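Local coordinates for protein metagenomic carboxyl esterase MGS0156 (PDB 5D8M) that probably hydrolyses carboxylic esters, as expected of a carboxyl esterase built round a parallel beta-sheet, at residues Y245-A249 / A284-T290. Residues are numbered along the deposited sequence; the frame is centred on the assembly and turned at random.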
loop_
_atom_site.group_PDB
_atom_site.type_symbol
_atom_site.label_atom_id
_atom_site.label_comp_id
_atom_site.label_asym_id
_atom_site.label_seq_id
_atom_site.Cartn_x
_atom_site.Cartn_y
_atom_site.Cartn_z
ATOM N N TYR A 245 4.898 -12.400 -0.863
ATOM C CA TYR A 245 4.328 -11.107 -1.226
ATOM C C TYR A 245 2.810 -11.189 -1.307
ATOM O O TYR A 245 2.248 -12.196 -1.765
ATOM C CB TYR A 245 4.921 -10.621 -2.559
ATOM C CG TYR A 245 6.432 -10.611 -2.524
ATOM C CD1 TYR A 245 7.125 -9.534 -1.989
ATOM C CD2 TYR A 245 7.166 -11.693 -2.990
ATOM C CE1 TYR A 245 8.507 -9.534 -1.931
ATOM C CE2 TYR A 245 8.545 -11.701 -2.937
ATOM C CZ TYR A 245 9.214 -10.621 -2.407
ATOM O OH TYR A 245 10.608 -10.636 -2.364
ATOM N N TYR A 246 2.158 -10.125 -0.853
ATOM C CA TYR A 246 0.709 -10.052 -0.830
ATOM C C TYR A 246 0.283 -8.665 -1.251
ATOM O O TYR A 246 0.947 -7.685 -0.902
ATOM C CB TYR A 246 0.153 -10.355 0.573
ATOM C CG TYR A 246 0.698 -11.626 1.208
ATOM C CD1 TYR A 246 1.906 -11.614 1.896
ATOM C CD2 TYR A 246 -0.017 -12.818 1.150
ATOM C CE1 TYR A 246 2.411 -12.780 2.501
ATOM C CE2 TYR A 246 0.468 -13.977 1.749
ATOM C CZ TYR A 246 1.683 -13.948 2.415
ATOM O OH TYR A 246 2.157 -15.068 3.018
ATOM N N SER A 247 -0.833 -8.559 -1.971
ATOM C CA SER A 247 -1.247 -7.241 -2.450
ATOM C C SER A 247 -2.749 -7.022 -2.288
ATOM O O SER A 247 -3.561 -7.938 -2.542
ATOM C CB SER A 247 -0.867 -7.061 -3.932
ATOM O OG SER A 247 0.538 -7.227 -4.141
ATOM N N LEU A 248 -3.080 -5.796 -1.893
ATOM C CA LEU A 248 -4.430 -5.247 -1.890
ATOM C C LEU A 248 -4.427 -4.053 -2.825
ATOM O O LEU A 248 -3.553 -3.198 -2.718
ATOM C CB LEU A 248 -4.850 -4.821 -0.487
ATOM C CG LEU A 248 -5.106 -5.968 0.488
ATOM C CD1 LEU A 248 -4.899 -5.459 1.918
ATOM C CD2 LEU A 248 -6.527 -6.485 0.332
ATOM N N ALA A 249 -5.372 -4.018 -3.763
ATOM C CA ALA A 249 -5.482 -2.887 -4.670
ATOM C C ALA A 249 -6.819 -2.156 -4.478
ATOM O O ALA A 249 -7.876 -2.695 -4.785
ATOM C CB ALA A 249 -5.321 -3.358 -6.116
ATOM N N ALA A 284 -0.901 -2.250 -9.135
ATOM C CA ALA A 284 -0.765 -2.258 -7.685
ATOM C C ALA A 284 -0.662 -3.665 -7.130
ATOM O O ALA A 284 -0.957 -3.912 -5.940
ATOM C CB ALA A 284 -1.960 -1.517 -7.031
ATOM N N ILE A 285 -0.256 -4.595 -7.991
ATOM C CA ILE A 285 -0.165 -5.974 -7.580
ATOM C C ILE A 285 1.240 -6.504 -7.821
ATOM O O ILE A 285 1.751 -6.467 -8.949
ATOM C CB ILE A 285 -1.214 -6.825 -8.321
ATOM C CG1 ILE A 285 -2.620 -6.305 -7.948
ATOM C CG2 ILE A 285 -1.061 -8.316 -7.939
ATOM C CD1 ILE A 285 -3.737 -6.818 -8.842
ATOM N N ILE A 286 1.866 -6.989 -6.753
ATOM C CA ILE A 286 3.202 -7.571 -6.847
ATOM C C ILE A 286 3.156 -8.910 -7.602
ATOM O O ILE A 286 2.504 -9.857 -7.157
ATOM C CB ILE A 286 3.816 -7.785 -5.442
ATOM C CG1 ILE A 286 3.863 -6.448 -4.663
ATOM C CG2 ILE A 286 5.181 -8.505 -5.556
ATOM C CD1 ILE A 286 4.293 -6.589 -3.137
ATOM N N PRO A 287 3.856 -8.994 -8.749
ATOM C CA PRO A 287 3.796 -10.237 -9.527
ATOM C C PRO A 287 4.431 -11.403 -8.756
ATOM O O PRO A 287 5.374 -11.182 -7.990
ATOM C CB PRO A 287 4.572 -9.900 -10.814
ATOM C CG PRO A 287 5.455 -8.749 -10.451
ATOM C CD PRO A 287 4.680 -7.959 -9.401
ATOM N N GLY A 288 3.887 -12.603 -8.925
ATOM C CA GLY A 288 4.367 -13.787 -8.221
ATOM C C GLY A 288 3.868 -13.871 -6.781
ATOM O O GLY A 288 4.190 -14.816 -6.067
ATOM N N GLY A 289 3.095 -12.874 -6.349
ATOM C CA GLY A 289 2.549 -12.868 -5.007
ATOM C C GLY A 289 1.144 -13.434 -4.863
ATOM O O GLY A 289 0.669 -14.204 -5.704
ATOM N N THR A 290 0.497 -13.071 -3.766
ATOM C CA THR A 290 -0.888 -13.424 -3.498
ATOM C C THR A 290 -1.757 -12.184 -3.615
ATOM O O THR A 290 -1.428 -11.168 -3.051
ATOM C CB THR A 290 -1.051 -14.039 -2.091
ATOM O OG1 THR A 290 -0.466 -15.331 -2.097
ATOM C CG2 THR A 290 -2.536 -14.158 -1.677
HETATM O O HOH W 1 4.895 -14.852 -2.701
HETATM O O HOH W 2 2.425 -14.985 -1.450
HETATM O O HOH W 3 1.101 -9.868 -4.590
HETATM O O HOH W 4 -0.888 -2.941 -3.532
#
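The ring of Y246 meets T290 obliquely, its CD2 3.6 Å from T290 CB; both side chains leave the same face of the sheet and run alongside each other. Over one ring face, toward the rim, sits a water that donates to Y245 O and is hydrogen-bonded to T290 OG1. Helix 324-338 packs on this pair through Y334, and the Y246 hydroxyl is hydrogen-bonded to D338 of the same helix. The Y245 ring leaves the contact toward P240, whose carbonyl oxygen bonds its OH; at its base Y245 CB rests 3.7 Å from I286 CG2, the two side chains set roughly perpendicular and CG2 reaching the ring obliquely. Between Y245 and S247 the backbone of T290 forms a parallel bridge with Y246: T290 N gives a hydrogen bond to Y245 O (2.8 Å), from 31° out of the plane of that carbonyl, and T290 O receives S247 N (2.9 Å) nearly head-on. Before the bridge, the chain bends through a type II turn from I286 to G289, closed by G289 N to I286 O, with G288 at positive phi. S247 bonds into this bend: with chi1 -58° its OG lies beside its own backbone N and accepts I286 N almost straight (2.9 Å, 170°). A water joins S247 OG to I286 O and T290 O, and another links L248 O with A284 O, while A249 CB and A284 CB touch at 3.9 Å. The loop after helix 262-269 here enters strand 290-293, which pairs in parallel with strand 244-248. Before T290 the loop does not pair as a strand; I286 N is met by the buried S247 hydroxyl, standing in for a backbone acceptor, and I286 O, A284 O and L248 O by waters, which ties the turn to the strand.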